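Long-range contact in inositol monophosphatase family protein (Staphylococcus aureus subsp. aureus MSSA476, PDB 4I3Y), which probably hydrolyses inositol monophosphates to inositol and phosphate, using magnesium ions, and is inhibited by lithium: residues 168-178 and 260-271. Sequence-based numbering, arbitrary orientation.
Sequences QVMNLDTVQDL and ILNANGGYQKYR
Leu178 meets the last helical turn of 260-271 through both its methyl branches. Leu178 CD2 packs on Ile260 CG2 at 3.8 Å, while CD1 faces Leu261 CD2. The Ile260 methyl CG2 also reaches the CB of Asp177, at 3.6 Å. Met170 enters from the loop before helix 172-181. Its chain is extended beyond CG, which carries Met170 CE to within 3.8 Å of Leu261 CD2, and the two side chains cross at about a right angle. Ile207 of strand 205-208 touches both Met170 and Leu261, so this apolar core continues onto the sheet. Thr174 turns its methyl CG2 against Gly266 O and the CA of Tyr267. Its OG1 is buried and has no partner in the model.

The backbone of Asn171 joins the two segments: Asn171 N donates to Tyr267 O at 2.8 Å, with an almost straight N-H...O angle of 179°. Asn171 is the N-cap residue of helix 172-181, and its side-chain OD1 accepts from Asp173 N at 3.0 Å. That donor stands above the carbonyl plane of the amide. The C-terminal tail of the chain, after helix 254-262, thus packs along the start of helix 172-181, beside the central strand 205-208 of the five-stranded sheet of the inositol monophosphatase fold.

The solvent side is looser. The Arg271 guanidinium meets Gly266 edge-on, NH2 donating to Gly266 O at 3.0 Å in both the guanidinium and carbonyl planes. The Asn171 amide lies over one face and Asn264 O over the other. Asp173 OD2 comes to its edge, but the salt bridge to Arg271 NH1 is long, at 3.8 Å. Lys269 bends at chi2 (-98°), running its CD and CE past Met170 O. Its NZ makes a weak hydrogen bond to Gln168 O. The same lysine packs on Gln176 of the second subunit.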
loop_
_atom_site.group_PDB
_atom_site.type_symbol
_atom_site.label_atom_id
_atom_site.label_comp_id
_atom_site.label_asym_id
_atom_site.label_seq_id
_atom_site.Cartn_x
_atom_site.Cartn_y
_atom_site.Cartn_z
ATOM N N GLN A 168 11.999 8.253 -6.688
ATOM C CA GLN A 168 12.138 8.829 -8.047
ATOM C C GLN A 168 12.719 10.203 -7.964
ATOM O O GLN A 168 13.042 10.799 -8.964
ATOM C CB GLN A 168 10.804 8.963 -8.776
ATOM C CG GLN A 168 9.966 7.716 -8.756
ATOM C CD GLN A 168 8.717 7.836 -9.600
ATOM O OE1 GLN A 168 7.643 7.415 -9.199
ATOM N NE2 GLN A 168 8.855 8.434 -10.748
ATOM N N VAL A 169 12.890 10.679 -6.746
ATOM C CA VAL A 169 13.174 12.041 -6.505
ATOM C C VAL A 169 14.539 12.199 -5.826
ATOM O O VAL A 169 14.913 13.285 -5.437
ATOM C CB VAL A 169 11.941 12.614 -5.710
ATOM C CG1 VAL A 169 12.321 13.226 -4.379
ATOM C CG2 VAL A 169 11.126 13.519 -6.614
ATOM N N MET A 170 15.281 11.101 -5.708
ATOM C CA MET A 170 16.498 11.066 -4.980
ATOM C C MET A 170 17.612 10.517 -5.852
ATOM O O MET A 170 17.385 9.785 -6.828
ATOM C CB MET A 170 16.396 10.129 -3.783
ATOM C CG MET A 170 15.812 10.671 -2.501
ATOM S SD MET A 170 15.983 9.277 -1.325
ATOM C CE MET A 170 14.838 9.919 -0.123
ATOM N N ASN A 171 18.835 10.836 -5.442
ATOM C CA ASN A 171 20.000 10.280 -6.086
ATOM C C ASN A 171 19.961 8.760 -5.901
ATOM O O ASN A 171 19.717 8.246 -4.776
ATOM C CB ASN A 171 21.204 10.878 -5.358
ATOM C CG ASN A 171 22.352 9.927 -5.237
ATOM O OD1 ASN A 171 22.794 9.314 -6.204
ATOM N ND2 ASN A 171 22.881 9.827 -4.025
ATOM N N LEU A 172 20.223 8.018 -6.981
ATOM C CA LEU A 172 20.119 6.568 -6.928
ATOM C C LEU A 172 21.067 5.858 -5.952
ATOM O O LEU A 172 20.720 4.780 -5.455
ATOM C CB LEU A 172 20.302 5.965 -8.299
ATOM C CG LEU A 172 19.110 5.928 -9.273
ATOM C CD1 LEU A 172 17.786 6.284 -8.648
ATOM C CD2 LEU A 172 19.366 6.709 -10.546
ATOM N N ASP A 173 22.237 6.446 -5.670
ATOM C CA ASP A 173 23.190 5.819 -4.769
ATOM C C ASP A 173 22.567 5.856 -3.423
ATOM O O ASP A 173 22.649 4.902 -2.689
ATOM C CB ASP A 173 24.488 6.611 -4.642
ATOM C CG ASP A 173 25.569 6.084 -5.500
ATOM O OD1 ASP A 173 25.283 5.525 -6.585
ATOM O OD2 ASP A 173 26.731 6.253 -5.080
ATOM N N THR A 174 21.971 6.990 -3.087
ATOM C CA THR A 174 21.324 7.059 -1.776
ATOM C C THR A 174 20.064 6.222 -1.666
ATOM O O THR A 174 19.851 5.549 -0.667
ATOM C CB THR A 174 21.311 8.465 -1.082
ATOM O OG1 THR A 174 20.150 8.638 -0.262
ATOM C CG2 THR A 174 21.549 9.624 -1.967
ATOM N N VAL A 175 19.318 6.124 -2.757
ATOM C CA VAL A 175 18.245 5.114 -2.792
ATOM C C VAL A 175 18.790 3.691 -2.517
ATOM O O VAL A 175 18.271 2.931 -1.689
ATOM C CB VAL A 175 17.518 5.146 -4.151
ATOM C CG1 VAL A 175 16.514 3.986 -4.208
ATOM C CG2 VAL A 175 16.790 6.487 -4.333
ATOM N N GLN A 176 19.854 3.324 -3.220
ATOM C CA GLN A 176 20.495 2.015 -2.984
ATOM C C GLN A 176 20.928 1.843 -1.507
ATOM O O GLN A 176 20.678 0.783 -0.871
ATOM C CB GLN A 176 21.626 1.785 -3.997
ATOM C CG GLN A 176 22.215 0.347 -4.009
ATOM C CD GLN A 176 21.221 -0.732 -4.417
ATOM O OE1 GLN A 176 20.801 -1.534 -3.587
ATOM N NE2 GLN A 176 20.843 -0.764 -5.667
ATOM N N ASP A 177 21.497 2.886 -0.906
ATOM C CA ASP A 177 21.966 2.755 0.466
ATOM C C ASP A 177 20.810 2.539 1.429
ATOM O O ASP A 177 20.965 1.787 2.419
ATOM C CB ASP A 177 22.842 3.920 0.928
ATOM C CG ASP A 177 24.142 4.020 0.134
ATOM O OD1 ASP A 177 24.590 2.971 -0.396
ATOM O OD2 ASP A 177 24.689 5.167 0.025
ATOM N N LEU A 178 19.668 3.175 1.146
ATOM C CA LEU A 178 18.471 3.020 1.996
ATOM C C LEU A 178 17.902 1.598 1.841
ATOM O O LEU A 178 17.528 0.956 2.841
ATOM C CB LEU A 178 17.429 4.087 1.606
ATOM C CG LEU A 178 17.784 5.556 1.923
ATOM C CD1 LEU A 178 16.863 6.533 1.196
ATOM C CD2 LEU A 178 17.656 5.767 3.413
ATOM N N ILE A 260 22.526 8.020 6.547
ATOM C CA ILE A 260 22.465 7.557 5.120
ATOM C C ILE A 260 22.065 8.675 4.130
ATOM O O ILE A 260 22.639 8.821 3.052
ATOM C CB ILE A 260 21.523 6.360 4.927
ATOM C CG1 ILE A 260 22.066 5.141 5.635
ATOM C CG2 ILE A 260 21.407 5.970 3.461
ATOM C CD1 ILE A 260 21.011 4.048 5.822
ATOM N N LEU A 261 21.025 9.439 4.451
ATOM C CA LEU A 261 20.571 10.478 3.536
ATOM C C LEU A 261 21.659 11.538 3.305
ATOM O O LEU A 261 21.700 12.167 2.245
ATOM C CB LEU A 261 19.310 11.197 4.112
ATOM C CG LEU A 261 17.969 10.469 3.978
ATOM C CD1 LEU A 261 16.933 11.112 4.906
ATOM C CD2 LEU A 261 17.486 10.396 2.537
ATOM N N ASN A 262 22.438 11.832 4.332
ATOM C CA ASN A 262 23.334 12.957 4.285
ATOM C C ASN A 262 24.782 12.534 3.844
ATOM O O ASN A 262 25.619 13.402 3.557
ATOM C CB ASN A 262 23.326 13.695 5.633
ATOM C CG ASN A 262 21.999 14.412 5.900
ATOM O OD1 ASN A 262 21.484 15.144 5.036
ATOM N ND2 ASN A 262 21.442 14.223 7.095
ATOM N N ALA A 263 25.051 11.220 3.796
ATOM C CA ALA A 263 26.359 10.660 3.391
ATOM C C ALA A 263 26.698 11.059 1.997
ATOM O O ALA A 263 25.799 11.351 1.194
ATOM C CB ALA A 263 26.348 9.124 3.495
ATOM N N ASN A 264 27.999 11.034 1.678
ATOM C CA ASN A 264 28.481 11.171 0.297
ATOM C C ASN A 264 28.005 12.437 -0.447
ATOM O O ASN A 264 27.794 12.397 -1.628
ATOM C CB ASN A 264 28.121 9.920 -0.530
ATOM C CG ASN A 264 28.585 8.630 0.125
ATOM O OD1 ASN A 264 29.697 8.557 0.672
ATOM N ND2 ASN A 264 27.718 7.612 0.102
ATOM N N GLY A 265 27.819 13.561 0.241
ATOM C CA GLY A 265 27.312 14.730 -0.470
ATOM C C GLY A 265 25.790 14.877 -0.387
ATOM O O GLY A 265 25.247 15.840 -0.918
ATOM N N GLY A 266 25.109 13.927 0.273
ATOM C CA GLY A 266 23.631 13.974 0.422
ATOM C C GLY A 266 22.747 13.336 -0.651
ATOM O O GLY A 266 23.207 12.514 -1.435
ATOM N N TYR A 267 21.452 13.683 -0.696
ATOM C CA TYR A 267 20.514 12.752 -1.320
ATOM C C TYR A 267 19.967 13.294 -2.622
ATOM O O TYR A 267 19.177 12.642 -3.279
ATOM C CB TYR A 267 19.371 12.423 -0.344
ATOM C CG TYR A 267 18.665 13.668 0.069
ATOM C CD1 TYR A 267 17.688 14.255 -0.777
ATOM C CD2 TYR A 267 18.996 14.321 1.280
ATOM C CE1 TYR A 267 17.042 15.434 -0.423
ATOM C CE2 TYR A 267 18.343 15.492 1.642
ATOM C CZ TYR A 267 17.358 16.010 0.792
ATOM O OH TYR A 267 16.732 17.140 1.146
ATOM N N GLN A 268 20.374 14.510 -2.977
ATOM C CA GLN A 268 19.906 15.146 -4.213
ATOM C C GLN A 268 20.532 14.445 -5.425
ATOM O O GLN A 268 21.631 13.835 -5.351
ATOM C CB GLN A 268 20.271 16.655 -4.212
ATOM C CG GLN A 268 19.740 17.477 -3.023
ATOM C CD GLN A 268 18.256 17.755 -3.160
ATOM O OE1 GLN A 268 17.692 17.571 -4.240
ATOM N NE2 GLN A 268 17.602 18.173 -2.069
ATOM N N LYS A 269 19.866 14.530 -6.557
ATOM C CA LYS A 269 20.375 13.879 -7.793
ATOM C C LYS A 269 21.739 14.510 -8.223
ATOM O O LYS A 269 22.713 13.820 -8.608
ATOM C CB LYS A 269 19.297 14.013 -8.868
ATOM C CG LYS A 269 18.023 13.210 -8.595
ATOM C CD LYS A 269 18.025 11.880 -9.359
ATOM C CE LYS A 269 16.633 11.328 -9.708
ATOM N NZ LYS A 269 15.713 12.383 -10.211
ATOM N N TYR A 270 21.826 15.829 -8.066
ATOM C CA TYR A 270 23.075 16.540 -8.241
ATOM C C TYR A 270 23.675 16.850 -6.868
ATOM O O TYR A 270 23.125 17.625 -6.081
ATOM C CB TYR A 270 22.846 17.834 -9.001
ATOM C CG TYR A 270 22.418 17.672 -10.423
ATOM C CD1 TYR A 270 22.918 16.624 -11.231
ATOM C CD2 TYR A 270 21.524 18.594 -10.992
ATOM C CE1 TYR A 270 22.512 16.519 -12.579
ATOM C CE2 TYR A 270 21.126 18.494 -12.328
ATOM C CZ TYR A 270 21.620 17.482 -13.119
ATOM O OH TYR A 270 21.169 17.399 -14.441
ATOM N N ARG A 271 24.829 16.263 -6.621
ATOM C CA ARG A 271 25.451 16.325 -5.313
ATOM C C ARG A 271 26.905 16.688 -5.572
ATOM O O ARG A 271 27.508 17.308 -4.706
ATOM C CB ARG A 271 25.304 14.964 -4.565
ATOM C CG ARG A 271 26.576 14.126 -4.691
ATOM C CD ARG A 271 26.366 12.642 -4.920
ATOM N NE ARG A 271 25.614 12.029 -3.843
ATOM C CZ ARG A 271 25.701 10.741 -3.479
ATOM N NH1 ARG A 271 26.531 9.880 -4.055
ATOM N NH2 ARG A 271 24.943 10.306 -2.493
#